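Local atomic coordinates of citrinin polyketide synthase (Monascus purpureus, PDB entry 5MPT), a protein that builds the carbon skeleton of the mycotoxin citrinin from malonyl-CoA units, the part described here being its C-methyltransferase (CMeT) domain. Residues L76-Y81 and L91-L96; E86-L91 and S147-C152; L95-E98 and D103-G106. All coordinates share one frame; numbering follows the deposited sequence.

Helix 86-98 is common to all three contacts. Contact 2 uses its first turns (86-91), contact 1 its middle (91-96) and contact 3 its last turn (95-98), with Leu-91 shared by contacts 1 and 2 and Leu-95 and Leu-96 by contacts 1 and 3. The centres of contacts 2 and 3 lie about 8 Å from that of contact 1 and about 15 Å from each other. Contact 1 meets the chain before the helix, contact 3 the strand just after it, and contact 2 a helix more than 50 residues on. Contacts 1 and 3 join parts within the helix-turn-helix family region; contact 2 joins that region to helix 149-154, all away from the active-site residues.

Contact 1: L76-Y81 and L91-L96; sequences LERVPY and LIYGLL
The hydroxyl of Tyr-93 reaches from helix 86-98 to the backbone of segment 76-81, and the polar bonds between the two gather at this one atom. Val-79 N donates to Tyr-93 OH over 3.1 Å, and an N-H...O angle of 163° makes the bond nearly straight. A water at the edge of the ring, in its plane, lies 2.9 Å from Tyr-93 OH and donates to Glu-77 O, a second, bridged link; its 2.5 Å to Glu-77 O is unusually short, so the exact length is doubtful.

Flat groups supply the next layer. The guanidinium of Arg-78 lies over one face of the Tyr-93 ring, its plane tilted only 22° from that of the ring; NH2 sits 3.9 Å from Tyr-93 CD2, displaced toward the rim. The arginine gets there with CG anti to its own N (chi1 -152°) and a chain extended as far as NE. Its rotation is further restrained by a straight bond of 2.7 Å from Arg-78 NE to Tyr-81 OH, which lies in the guanidinium plane and is also bonded to Glu-86.

Apolar contact is lighter. Val-79 CG2 meets the Tyr-93 ring obliquely, 4.3 Å from Tyr-93 CZ, while the valine also packs on Phe-60 of helix 40-62.

The chemistry implies a buried tyrosine whose hydroxyl is bonded by an amide and a water while one face of its ring is covered by the Arg-78 guanidinium, tying the irregular segment 76-81 to helix 86-98 within the helix-turn-helix family region through directional bonds as well as through packing.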
loop_
_atom_site.group_PDB
_atom_site.type_symbol
_atom_site.label_atom_id
_atom_site.label_comp_id
_atom_site.label_asym_id
_atom_site.label_seq_id
_atom_site.Cartn_x
_atom_site.Cartn_y
_atom_site.Cartn_z
ATOM N N LEU A 76 -28.318 2.928 -19.678
ATOM C CA LEU A 76 -27.905 1.671 -19.076
ATOM C C LEU A 76 -28.409 1.619 -17.644
ATOM O O LEU A 76 -28.274 2.593 -16.893
ATOM C CB LEU A 76 -26.372 1.522 -19.086
ATOM C CG LEU A 76 -25.662 1.614 -20.438
ATOM C CD1 LEU A 76 -24.147 1.550 -20.273
ATOM C CD2 LEU A 76 -26.124 0.509 -21.320
ATOM N N GLU A 77 -28.987 0.481 -17.267
ATOM C CA GLU A 77 -29.401 0.292 -15.890
ATOM C C GLU A 77 -28.205 -0.065 -15.019
ATOM O O GLU A 77 -27.223 -0.655 -15.480
ATOM C CB GLU A 77 -30.471 -0.798 -15.801
ATOM C CG GLU A 77 -31.736 -0.459 -16.586
ATOM C CD GLU A 77 -32.385 0.829 -16.101
ATOM O OE1 GLU A 77 -32.646 0.928 -14.884
ATOM O OE2 GLU A 77 -32.612 1.746 -16.922
ATOM N N ARG A 78 -28.273 0.342 -13.758
ATOM C CA ARG A 78 -27.230 -0.019 -12.815
ATOM C C ARG A 78 -27.188 -1.531 -12.661
ATOM O O ARG A 78 -28.227 -2.192 -12.621
ATOM C CB ARG A 78 -27.489 0.655 -11.462
ATOM C CG ARG A 78 -26.269 0.933 -10.648
ATOM C CD ARG A 78 -26.540 1.966 -9.559
ATOM N NE ARG A 78 -25.317 2.284 -8.816
ATOM C CZ ARG A 78 -24.403 3.174 -9.196
ATOM N NH1 ARG A 78 -23.323 3.373 -8.448
ATOM N NH2 ARG A 78 -24.560 3.869 -10.318
ATOM N N VAL A 79 -25.986 -2.084 -12.542
ATOM C CA VAL A 79 -25.843 -3.520 -12.323
ATOM C C VAL A 79 -26.179 -3.862 -10.873
ATOM O O VAL A 79 -26.097 -2.988 -10.006
ATOM C CB VAL A 79 -24.436 -4.005 -12.687
ATOM C CG1 VAL A 79 -24.232 -3.868 -14.203
ATOM C CG2 VAL A 79 -23.388 -3.252 -11.942
ATOM N N PRO A 80 -26.567 -5.102 -10.577
ATOM C CA PRO A 80 -26.788 -5.504 -9.182
ATOM C C PRO A 80 -25.492 -5.704 -8.419
ATOM O O PRO A 80 -24.464 -6.093 -8.984
ATOM C CB PRO A 80 -27.542 -6.829 -9.319
ATOM C CG PRO A 80 -27.145 -7.351 -10.674
ATOM C CD PRO A 80 -26.995 -6.147 -11.530
ATOM N N TYR A 81 -25.566 -5.464 -7.110
ATOM C CA TYR A 81 -24.414 -5.671 -6.245
ATOM C C TYR A 81 -24.869 -5.501 -4.811
ATOM O O TYR A 81 -25.923 -4.910 -4.537
ATOM C CB TYR A 81 -23.255 -4.708 -6.568
ATOM C CG TYR A 81 -23.632 -3.247 -6.563
ATOM C CD1 TYR A 81 -23.665 -2.522 -5.386
ATOM C CD2 TYR A 81 -23.898 -2.585 -7.744
ATOM C CE1 TYR A 81 -24.014 -1.177 -5.388
ATOM C CE2 TYR A 81 -24.246 -1.251 -7.758
ATOM C CZ TYR A 81 -24.303 -0.553 -6.578
ATOM O OH TYR A 81 -24.645 0.777 -6.635
ATOM N N LEU A 91 -16.897 4.085 -7.589
ATOM C CA LEU A 91 -15.542 4.192 -8.137
ATOM C C LEU A 91 -15.419 3.396 -9.436
ATOM O O LEU A 91 -14.802 3.860 -10.402
ATOM C CB LEU A 91 -14.533 3.702 -7.107
ATOM C CG LEU A 91 -13.028 3.875 -7.286
ATOM C CD1 LEU A 91 -12.401 3.914 -5.888
ATOM C CD2 LEU A 91 -12.440 2.740 -8.102
ATOM N N ILE A 92 -16.037 2.210 -9.482
ATOM C CA ILE A 92 -16.027 1.372 -10.688
ATOM C C ILE A 92 -16.688 2.092 -11.859
ATOM O O ILE A 92 -16.185 2.068 -12.997
ATOM C CB ILE A 92 -16.713 0.026 -10.390
ATOM C CG1 ILE A 92 -15.835 -0.828 -9.460
ATOM C CG2 ILE A 92 -17.018 -0.730 -11.705
ATOM C CD1 ILE A 92 -14.460 -1.205 -10.081
ATOM N N TYR A 93 -17.874 2.663 -11.626
ATOM C CA TYR A 93 -18.526 3.415 -12.692
ATOM C C TYR A 93 -17.687 4.613 -13.088
ATOM O O TYR A 93 -17.655 5.003 -14.262
ATOM C CB TYR A 93 -19.920 3.863 -12.266
ATOM C CG TYR A 93 -20.957 2.816 -12.507
ATOM C CD1 TYR A 93 -21.492 2.644 -13.769
ATOM C CD2 TYR A 93 -21.390 1.988 -11.491
ATOM C CE1 TYR A 93 -22.419 1.685 -14.008
ATOM C CE2 TYR A 93 -22.314 1.029 -11.721
ATOM C CZ TYR A 93 -22.830 0.875 -12.982
ATOM O OH TYR A 93 -23.774 -0.093 -13.210
ATOM N N GLY A 94 -17.049 5.237 -12.110
ATOM C CA GLY A 94 -16.100 6.291 -12.418
ATOM C C GLY A 94 -15.015 5.832 -13.366
ATOM O O GLY A 94 -14.644 6.557 -14.296
ATOM N N LEU A 95 -14.466 4.640 -13.137
ATOM C CA LEU A 95 -13.419 4.174 -14.040
ATOM C C LEU A 95 -13.972 3.987 -15.445
ATOM O O LEU A 95 -13.318 4.334 -16.431
ATOM C CB LEU A 95 -12.793 2.868 -13.549
ATOM C CG LEU A 95 -12.033 2.825 -12.230
ATOM C CD1 LEU A 95 -11.519 1.402 -12.052
ATOM C CD2 LEU A 95 -10.891 3.857 -12.154
ATOM N N LEU A 96 -15.183 3.440 -15.558
ATOM C CA LEU A 96 -15.762 3.252 -16.882
ATOM C C LEU A 96 -15.970 4.591 -17.569
ATOM O O LEU A 96 -15.809 4.703 -18.793
ATOM C CB LEU A 96 -17.082 2.492 -16.779
ATOM C CG LEU A 96 -16.987 1.007 -16.452
ATOM C CD1 LEU A 96 -18.405 0.466 -16.297
ATOM C CD2 LEU A 96 -16.270 0.242 -17.536
HETATM O O HOH W 1 -24.775 -0.164 -15.888
#

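Contact 2: E86-L91 and S147-C152; sequences ERFMNL and SKFADC
Phe-88 and Phe-149 meet rim to rim: Phe-88 CZ stands at the edge of the Phe-149 ring, in its plane, and neither ring lies over the face of the other. Phe-149 is also stacked with Phe-325. This is an aromatic cluster between two helices, joining helix 86-98 of the helix-turn-helix family region to helix 149-154. The evidence for the rim-to-rim reading is a centroid separation of 5.8 Å with planes at 64°. Both rings have CG anti to the backbone N (chi1 -179° for Phe-88), which carries them away from their own helices to meet from opposite directions.

A Met-aromatic contact completes the arrangement. Met-89 SD is 5.5 Å from the centroid of the Phe-149 ring, along a line 66° off the ring normal, and thus comes in obliquely. All three touching residues are buried, and the contact between them is wholly apolar. Helix 40-62 also borders it, where Met-89 packs on Phe-60 and Phe-149 on Ala-59, while Phe-88 packs on Leu-329.

At the meeting point two rim carbons of each ring touch: Phe-88 CE2 is 3.7 Å from Phe-149 CZ, and Phe-88 CZ is the same distance from Phe-149 CE1.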
loop_
_atom_site.group_PDB
_atom_site.type_symbol
_atom_site.label_atom_id
_atom_site.label_comp_id
_atom_site.label_asym_id
_atom_site.label_seq_id
_atom_site.Cartn_x
_atom_site.Cartn_y
_atom_site.Cartn_z
ATOM N N GLU A 86 -21.467 -0.191 -2.394
ATOM C CA GLU A 86 -21.921 1.063 -2.998
ATOM C C GLU A 86 -20.765 2.011 -3.310
ATOM O O GLU A 86 -20.672 2.523 -4.426
ATOM C CB GLU A 86 -22.945 1.759 -2.094
ATOM C CG GLU A 86 -23.507 3.060 -2.678
ATOM C CD GLU A 86 -24.331 2.832 -3.919
ATOM O OE1 GLU A 86 -24.700 1.664 -4.177
ATOM O OE2 GLU A 86 -24.605 3.821 -4.639
ATOM N N ARG A 87 -19.907 2.313 -2.325
ATOM C CA ARG A 87 -18.824 3.262 -2.565
ATOM C C ARG A 87 -17.866 2.742 -3.633
ATOM O O ARG A 87 -17.442 3.488 -4.529
ATOM C CB ARG A 87 -18.095 3.550 -1.249
ATOM C CG ARG A 87 -18.974 4.335 -0.253
ATOM C CD ARG A 87 -18.343 4.413 1.133
ATOM N NE ARG A 87 -18.365 3.103 1.766
ATOM C CZ ARG A 87 -17.853 2.832 2.954
ATOM N NH1 ARG A 87 -17.264 3.792 3.665
ATOM N NH2 ARG A 87 -17.931 1.601 3.437
ATOM N N PHE A 88 -17.490 1.466 -3.529
ATOM C CA PHE A 88 -16.679 0.815 -4.557
ATOM C C PHE A 88 -17.319 0.918 -5.940
ATOM O O PHE A 88 -16.656 1.281 -6.924
ATOM C CB PHE A 88 -16.479 -0.642 -4.147
ATOM C CG PHE A 88 -15.643 -1.455 -5.087
ATOM C CD1 PHE A 88 -14.441 -0.991 -5.573
ATOM C CD2 PHE A 88 -16.064 -2.723 -5.455
ATOM C CE1 PHE A 88 -13.681 -1.774 -6.408
ATOM C CE2 PHE A 88 -15.311 -3.498 -6.274
ATOM C CZ PHE A 88 -14.097 -3.023 -6.746
ATOM N N MET A 89 -18.611 0.594 -6.049
ATOM C CA MET A 89 -19.181 0.574 -7.381
ATOM C C MET A 89 -19.291 1.969 -7.965
ATOM O O MET A 89 -19.238 2.122 -9.186
ATOM C CB MET A 89 -20.537 -0.134 -7.377
ATOM C CG MET A 89 -20.370 -1.634 -7.130
ATOM S SD MET A 89 -19.393 -2.463 -8.387
ATOM C CE MET A 89 -20.381 -2.144 -9.857
ATOM N N ASN A 90 -19.423 2.996 -7.130
ATOM C CA ASN A 90 -19.333 4.354 -7.658
ATOM C C ASN A 90 -17.937 4.636 -8.219
ATOM O O ASN A 90 -17.793 5.335 -9.231
ATOM C CB ASN A 90 -19.701 5.361 -6.573
ATOM C CG ASN A 90 -21.158 5.260 -6.155
ATOM O OD1 ASN A 90 -22.035 4.921 -6.960
ATOM N ND2 ASN A 90 -21.423 5.544 -4.886
ATOM N N LEU A 91 -16.897 4.085 -7.589
ATOM C CA LEU A 91 -15.542 4.192 -8.137
ATOM C C LEU A 91 -15.419 3.396 -9.436
ATOM O O LEU A 91 -14.802 3.860 -10.402
ATOM C CB LEU A 91 -14.533 3.702 -7.107
ATOM C CG LEU A 91 -13.028 3.875 -7.286
ATOM C CD1 LEU A 91 -12.401 3.914 -5.888
ATOM C CD2 LEU A 91 -12.440 2.740 -8.102
ATOM N N SER A 147 -11.477 -11.627 -13.077
ATOM C CA SER A 147 -12.221 -12.649 -13.802
ATOM C C SER A 147 -13.418 -13.148 -13.014
ATOM O O SER A 147 -14.289 -13.793 -13.597
ATOM C CB SER A 147 -11.318 -13.835 -14.128
ATOM O OG SER A 147 -10.948 -14.501 -12.931
ATOM N N LYS A 148 -13.470 -12.894 -11.707
ATOM C CA LYS A 148 -14.599 -13.286 -10.878
ATOM C C LYS A 148 -15.336 -12.062 -10.343
ATOM O O LYS A 148 -15.946 -12.109 -9.272
ATOM C CB LYS A 148 -14.147 -14.174 -9.714
ATOM C CG LYS A 148 -13.278 -15.366 -10.091
ATOM C CD LYS A 148 -14.050 -16.616 -10.447
ATOM C CE LYS A 148 -13.092 -17.787 -10.691
ATOM N NZ LYS A 148 -12.122 -17.533 -11.816
ATOM N N PHE A 149 -15.298 -10.962 -11.092
ATOM C CA PHE A 149 -15.754 -9.681 -10.562
ATOM C C PHE A 149 -17.257 -9.659 -10.347
ATOM O O PHE A 149 -17.732 -9.166 -9.319
ATOM C CB PHE A 149 -15.339 -8.545 -11.494
ATOM C CG PHE A 149 -15.506 -7.193 -10.887
ATOM C CD1 PHE A 149 -14.619 -6.757 -9.926
ATOM C CD2 PHE A 149 -16.519 -6.348 -11.280
ATOM C CE1 PHE A 149 -14.758 -5.527 -9.342
ATOM C CE2 PHE A 149 -16.667 -5.101 -10.697
ATOM C CZ PHE A 149 -15.753 -4.686 -9.739
ATOM N N ALA A 150 -18.031 -10.169 -11.307
ATOM C CA ALA A 150 -19.476 -10.223 -11.122
ATOM C C ALA A 150 -19.826 -11.097 -9.925
ATOM O O ALA A 150 -20.669 -10.726 -9.088
ATOM C CB ALA A 150 -20.153 -10.724 -12.407
ATOM N N ASP A 151 -19.173 -12.255 -9.800
ATOM C CA ASP A 151 -19.440 -13.104 -8.640
ATOM C C ASP A 151 -19.113 -12.395 -7.328
ATOM O O ASP A 151 -19.848 -12.551 -6.341
ATOM C CB ASP A 151 -18.670 -14.417 -8.752
ATOM C CG ASP A 151 -19.313 -15.375 -9.712
ATOM O OD1 ASP A 151 -20.383 -15.009 -10.250
ATOM O OD2 ASP A 151 -18.770 -16.481 -9.912
ATOM N N CYS A 152 -18.012 -11.624 -7.279
ATOM C CA CYS A 152 -17.639 -10.929 -6.046
ATOM C C CYS A 152 -18.635 -9.834 -5.691
ATOM O O CYS A 152 -19.090 -9.753 -4.547
ATOM C CB CYS A 152 -16.225 -10.325 -6.150
ATOM S SG CYS A 152 -14.936 -11.540 -6.078
#

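Contact 3: L95-E98 and D103-G106; sequences LLEE and DING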
loop_
_atom_site.group_PDB
_atom_site.type_symbol
_atom_site.label_atom_id
_atom_site.label_comp_id
_atom_site.label_asym_id
_atom_site.label_seq_id
_atom_site.Cartn_x
_atom_site.Cartn_y
_atom_site.Cartn_z
ATOM N N LEU A 95 -14.466 4.640 -13.137
ATOM C CA LEU A 95 -13.419 4.174 -14.040
ATOM C C LEU A 95 -13.972 3.987 -15.445
ATOM O O LEU A 95 -13.318 4.334 -16.431
ATOM C CB LEU A 95 -12.793 2.868 -13.549
ATOM C CG LEU A 95 -12.033 2.825 -12.230
ATOM C CD1 LEU A 95 -11.519 1.402 -12.052
ATOM C CD2 LEU A 95 -10.891 3.857 -12.154
ATOM N N LEU A 96 -15.183 3.440 -15.558
ATOM C CA LEU A 96 -15.762 3.252 -16.882
ATOM C C LEU A 96 -15.970 4.591 -17.569
ATOM O O LEU A 96 -15.809 4.703 -18.793
ATOM C CB LEU A 96 -17.082 2.492 -16.779
ATOM C CG LEU A 96 -16.987 1.007 -16.452
ATOM C CD1 LEU A 96 -18.405 0.466 -16.297
ATOM C CD2 LEU A 96 -16.270 0.242 -17.536
ATOM N N GLU A 97 -16.345 5.617 -16.800
ATOM C CA GLU A 97 -16.480 6.947 -17.381
ATOM C C GLU A 97 -15.124 7.490 -17.815
ATOM O O GLU A 97 -14.993 8.037 -18.919
ATOM C CB GLU A 97 -17.157 7.901 -16.395
ATOM C CG GLU A 97 -17.514 9.253 -17.018
ATOM C CD GLU A 97 -18.348 10.138 -16.111
ATOM O OE1 GLU A 97 -17.954 10.324 -14.935
ATOM O OE2 GLU A 97 -19.401 10.640 -16.582
ATOM N N GLU A 98 -14.093 7.334 -16.978
ATOM C CA GLU A 98 -12.771 7.807 -17.376
ATOM C C GLU A 98 -12.293 7.120 -18.648
ATOM O O GLU A 98 -11.569 7.730 -19.441
ATOM C CB GLU A 98 -11.757 7.596 -16.246
ATOM C CG GLU A 98 -11.933 8.542 -15.063
ATOM C CD GLU A 98 -11.052 8.161 -13.877
ATOM O OE1 GLU A 98 -11.366 8.569 -12.736
ATOM O OE2 GLU A 98 -10.051 7.439 -14.087
ATOM N N ASP A 103 -21.130 7.845 -20.093
ATOM C CA ASP A 103 -21.305 9.161 -19.510
ATOM C C ASP A 103 -22.257 9.018 -18.335
ATOM O O ASP A 103 -23.269 8.306 -18.418
ATOM C CB ASP A 103 -21.868 10.168 -20.520
ATOM C CG ASP A 103 -20.926 10.414 -21.698
ATOM O OD1 ASP A 103 -19.742 10.802 -21.477
ATOM O OD2 ASP A 103 -21.379 10.218 -22.850
ATOM N N ILE A 104 -21.915 9.671 -17.237
ATOM C CA ILE A 104 -22.734 9.671 -16.036
ATOM C C ILE A 104 -23.356 11.050 -15.898
ATOM O O ILE A 104 -22.702 12.067 -16.161
ATOM C CB ILE A 104 -21.901 9.299 -14.792
ATOM C CG1 ILE A 104 -21.333 7.886 -14.952
ATOM C CG2 ILE A 104 -22.746 9.375 -13.538
ATOM C CD1 ILE A 104 -20.315 7.503 -13.915
ATOM N N ASN A 105 -24.626 11.082 -15.500
ATOM C CA ASN A 105 -25.317 12.335 -15.191
ATOM C C ASN A 105 -26.157 12.075 -13.945
ATOM O O ASN A 105 -27.339 11.731 -14.038
ATOM C CB ASN A 105 -26.164 12.813 -16.355
ATOM C CG ASN A 105 -26.910 14.083 -16.032
ATOM O OD1 ASN A 105 -26.556 14.804 -15.097
ATOM N ND2 ASN A 105 -27.955 14.365 -16.800
ATOM N N GLY A 106 -25.538 12.233 -12.786
ATOM C CA GLY A 106 -26.203 11.868 -11.550
ATOM C C GLY A 106 -26.504 10.383 -11.543
ATOM O O GLY A 106 -25.600 9.540 -11.550
HETATM O O HOH W 2 -19.003 11.958 -19.109
#
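Glu-97, near the end of helix 86-98, stretches its side chain to the backbone of strand 102-105 and accepts a hydrogen bond there from Ile-104 N. The distance from Ile-104 N to Glu-97 OE2 is 2.8 Å and the angle at the hydrogen 154°.

Conformation explains how the carboxylate gets across. Glu-97 has CG anti to its N (chi1 -171°) and stays extended at the next bond, which takes the acid group well clear of its own helix. The carboxylate does not meet the amide in its own plane: the N-H comes from above that plane, with Ile-104 N lying 43° out of it. Ile-104 adopts a different first torsion, with CG1 anti to the carbonyl carbon and beside its own N. That choice brings CG1 and CD1 against the glutamate, which they cross at a slant, with Ile-104 CB 3.4 Å from Glu-97 OE2 and Ile-104 CD1 4.0 Å from Glu-97 CB.

A water gives OE2 its second donor, at 2.9 Å from Glu-97 OE2, and also donates to Asp-103 OD1 at 2.7 Å. Glu-97 OE2 and Asp-103 OD1 themselves stay 4.9 Å apart. Asp-103 OD1 has a further partner in Arg-100, whose NH2 forms a salt bridge with it and whose NH1 bonds to Glu-97 O.

In chemical terms, one carboxylate oxygen at the surface accepts from an amide and a water and so connects the helix end to the edge strand of the small three-stranded antiparallel sheet, while Arg-100 and the shared water probably ease the nearness of the two acids.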